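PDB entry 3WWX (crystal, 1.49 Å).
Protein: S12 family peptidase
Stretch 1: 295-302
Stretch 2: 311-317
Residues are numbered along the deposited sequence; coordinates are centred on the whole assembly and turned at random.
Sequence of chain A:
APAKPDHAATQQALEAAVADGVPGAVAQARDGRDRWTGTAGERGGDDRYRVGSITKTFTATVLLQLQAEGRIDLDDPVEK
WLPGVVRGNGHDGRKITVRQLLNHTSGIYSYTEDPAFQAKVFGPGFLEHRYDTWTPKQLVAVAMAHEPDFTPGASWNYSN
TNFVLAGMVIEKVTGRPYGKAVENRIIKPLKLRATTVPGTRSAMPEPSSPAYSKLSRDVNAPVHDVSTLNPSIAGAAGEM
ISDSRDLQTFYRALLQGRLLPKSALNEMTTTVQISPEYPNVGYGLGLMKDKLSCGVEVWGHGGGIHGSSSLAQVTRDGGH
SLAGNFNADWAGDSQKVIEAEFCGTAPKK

Stretch 1 295-302: GVEVWGHG
Stretch 2 311-317: LAQVTRD

The most unusual feature of this contact is the backbone at Gly 300, which lies in the middle of a β-strand at phi/psi 168/-147°. An ideal CB there would sit 1.9 Å from Ala 312 O, a clash, so the close pairing of the strands at this point depends on a residue without a side chain. The CA of Gly 300 approaches that of Gln 313 to 4.3 Å, and Gly 300 CA lies 3.3 Å from Ala 312 O in a CA-H...O contact.

The two segments run antiparallel, their axes at 147° and 4.3 Å apart at closest approach. Gly 300 and Gln 313 form a non-hydrogen-bonded pair, and Trp 299 and Val 314 the adjacent hydrogen-bonded pair, with CA atoms 5.3 Å apart. Two short bonds close the latter: Trp 299 N to Val 314 O and Val 314 N to Trp 299 O, both 2.8 Å. On the other side of Gly 300, His 301 N donates to Ala 312 O at 3.1 Å, but the return bond from Ala 312 N to His 301 O is weak, at 3.4 Å and 123°. Water 2 supplements it, accepting from Ala 312 N at 3.1 Å and donating weakly to His 301 O at 2.9 Å. Away from the glycines, the strand backbone is extended, from -120/151° at Val 298 to -165/149° at His 301, and from -159/123° at Ala 312 to -143/153° at Val 314.

Trp 299 and Val 314 project from the same face of the sheet. Trp 299 (chi1 m, chi2 82°) brings its CB to 4.5 Å from CG1 of Val 314 (chi1 p). Its indole reaches on to Arg 316, whose CD lies over one face, 4.0 Å from the centroid of the five-membered ring and 28° off the ring normal, a CH-pi contact. Arg 316 has chi1 t, chi2 p, chi3 t and chi4 84°. The indole is also held within its own strand: Trp 299 NE1 donates to Glu 297 OE1 at 2.8 Å, with Glu 297 extended at chi1 t and chi2 t.

In the second stretch the backbone is still extended at Thr 315, -69/165°, and has turned by Arg 316, -62/-32°. Water 1 bridges the segments here, donating to Glu 297 O at 2.6 Å and accepting from Arg 316 N at 2.9 Å. Alongside, Val 296 CG1 (chi1 t) packs 3.9 Å from Thr 315 CG2 (chi1 p). Gln 313 leaves the face opposite Trp 299 and Val 314, and with chi1 m and chi2 m the end of its side chain comes nearer the first strand.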

# COMPACT_ATOMS: atom_id res chain seq x y z
N GLY A 295 -5.89 -6.80 22.36
CA GLY A 295 -4.47 -6.75 22.70
C GLY A 295 -3.55 -7.39 21.67
O GLY A 295 -2.33 -7.27 21.76
N VAL A 296 -4.13 -8.04 20.68
CA VAL A 296 -3.32 -8.60 19.61
C VAL A 296 -2.76 -7.48 18.73
O VAL A 296 -3.49 -6.58 18.28
CB VAL A 296 -4.11 -9.61 18.76
CG1 VAL A 296 -3.34 -10.04 17.53
CG2 VAL A 296 -4.47 -10.85 19.59
N GLU A 297 -1.46 -7.57 18.49
CA GLU A 297 -0.75 -6.61 17.69
C GLU A 297 -0.62 -7.15 16.27
O GLU A 297 -0.16 -8.27 16.05
CB GLU A 297 0.64 -6.40 18.29
CG GLU A 297 1.53 -5.46 17.52
CD GLU A 297 2.94 -5.41 18.09
OE1 GLU A 297 3.84 -6.18 17.67
OE2 GLU A 297 3.13 -4.55 18.98
N VAL A 298 -1.03 -6.33 15.30
CA VAL A 298 -0.94 -6.72 13.89
C VAL A 298 -0.08 -5.74 13.13
O VAL A 298 0.03 -4.56 13.46
CB VAL A 298 -2.32 -6.85 13.23
CG1 VAL A 298 -3.04 -8.06 13.79
CG2 VAL A 298 -3.16 -5.58 13.40
N TRP A 299 0.54 -6.28 12.08
CA TRP A 299 1.47 -5.58 11.20
C TRP A 299 0.97 -5.74 9.78
O TRP A 299 0.58 -6.82 9.35
CB TRP A 299 2.89 -6.17 11.32
CG TRP A 299 3.48 -5.91 12.66
CD1 TRP A 299 3.28 -6.62 13.82
CD2 TRP A 299 4.37 -4.84 13.00
NE1 TRP A 299 3.97 -6.04 14.85
CE2 TRP A 299 4.66 -4.96 14.38
CE3 TRP A 299 4.95 -3.79 12.28
CZ2 TRP A 299 5.51 -4.07 15.04
CZ3 TRP A 299 5.78 -2.91 12.94
CH2 TRP A 299 6.05 -3.05 14.32
N GLY A 300 1.00 -4.66 9.01
CA GLY A 300 0.51 -4.76 7.64
C GLY A 300 0.35 -3.39 7.02
O GLY A 300 1.11 -2.48 7.31
N HIS A 301 -0.64 -3.24 6.16
CA HIS A 301 -0.85 -1.96 5.49
C HIS A 301 -2.24 -2.00 4.87
O HIS A 301 -2.72 -3.05 4.48
CB HIS A 301 0.21 -1.77 4.39
CG HIS A 301 0.61 -0.34 4.14
ND1 HIS A 301 -0.15 0.53 3.39
CD2 HIS A 301 1.72 0.34 4.50
CE1 HIS A 301 0.47 1.70 3.33
NE2 HIS A 301 1.60 1.61 3.99
N GLY A 302 -2.86 -0.82 4.79
CA GLY A 302 -4.11 -0.72 4.05
C GLY A 302 -3.81 -0.28 2.63
O GLY A 302 -2.73 0.23 2.34
N LEU A 311 -7.04 -4.64 2.52
CA LEU A 311 -6.45 -4.81 3.84
C LEU A 311 -5.54 -6.03 3.82
O LEU A 311 -5.75 -6.98 3.06
CB LEU A 311 -7.55 -4.91 4.93
CG LEU A 311 -8.49 -6.09 4.79
CD1 LEU A 311 -8.01 -7.27 5.63
CD2 LEU A 311 -9.92 -5.68 5.19
N ALA A 312 -4.51 -5.98 4.65
CA ALA A 312 -3.54 -7.08 4.78
C ALA A 312 -2.86 -6.92 6.13
O ALA A 312 -2.30 -5.87 6.42
CB ALA A 312 -2.51 -7.03 3.67
N GLN A 313 -2.95 -7.95 6.95
CA GLN A 313 -2.44 -7.88 8.33
C GLN A 313 -1.91 -9.23 8.77
O GLN A 313 -2.43 -10.26 8.36
CB GLN A 313 -3.56 -7.47 9.28
CG GLN A 313 -4.12 -6.06 9.03
CD GLN A 313 -3.14 -4.93 9.32
OE1 GLN A 313 -2.21 -5.08 10.11
NE2 GLN A 313 -3.38 -3.77 8.72
N VAL A 314 -0.87 -9.20 9.59
CA VAL A 314 -0.35 -10.41 10.19
C VAL A 314 0.11 -10.15 11.62
O VAL A 314 0.50 -9.03 11.95
CB VAL A 314 0.79 -10.98 9.33
CG1 VAL A 314 2.04 -10.09 9.35
CG2 VAL A 314 1.09 -12.39 9.72
N THR A 315 0.10 -11.18 12.46
CA THR A 315 0.72 -11.04 13.77
C THR A 315 2.24 -10.94 13.60
O THR A 315 2.78 -11.24 12.54
CB THR A 315 0.32 -12.20 14.69
OG1 THR A 315 0.52 -13.43 13.98
CG2 THR A 315 -1.16 -12.09 15.06
N ARG A 316 2.95 -10.51 14.64
CA ARG A 316 4.36 -10.18 14.51
C ARG A 316 5.24 -11.36 14.11
O ARG A 316 6.25 -11.18 13.43
CB ARG A 316 4.88 -9.58 15.82
CG ARG A 316 6.36 -9.24 15.84
CD ARG A 316 6.76 -8.25 14.78
NE ARG A 316 8.20 -7.99 14.79
CZ ARG A 316 9.10 -8.74 14.18
NH1 ARG A 316 8.72 -9.80 13.48
NH2 ARG A 316 10.39 -8.44 14.27
N ASP A 317 4.87 -12.57 14.54
CA ASP A 317 5.65 -13.73 14.16
C ASP A 317 5.20 -14.31 12.83
O ASP A 317 5.73 -15.34 12.40
CB ASP A 317 5.64 -14.80 15.26
CG ASP A 317 4.29 -15.43 15.49
OD1 ASP A 317 3.30 -15.10 14.81
OD2 ASP A 317 4.22 -16.32 16.37
O HOH W 1 1.61 -9.93 17.11
O HOH W 2 -4.88 -3.45 6.35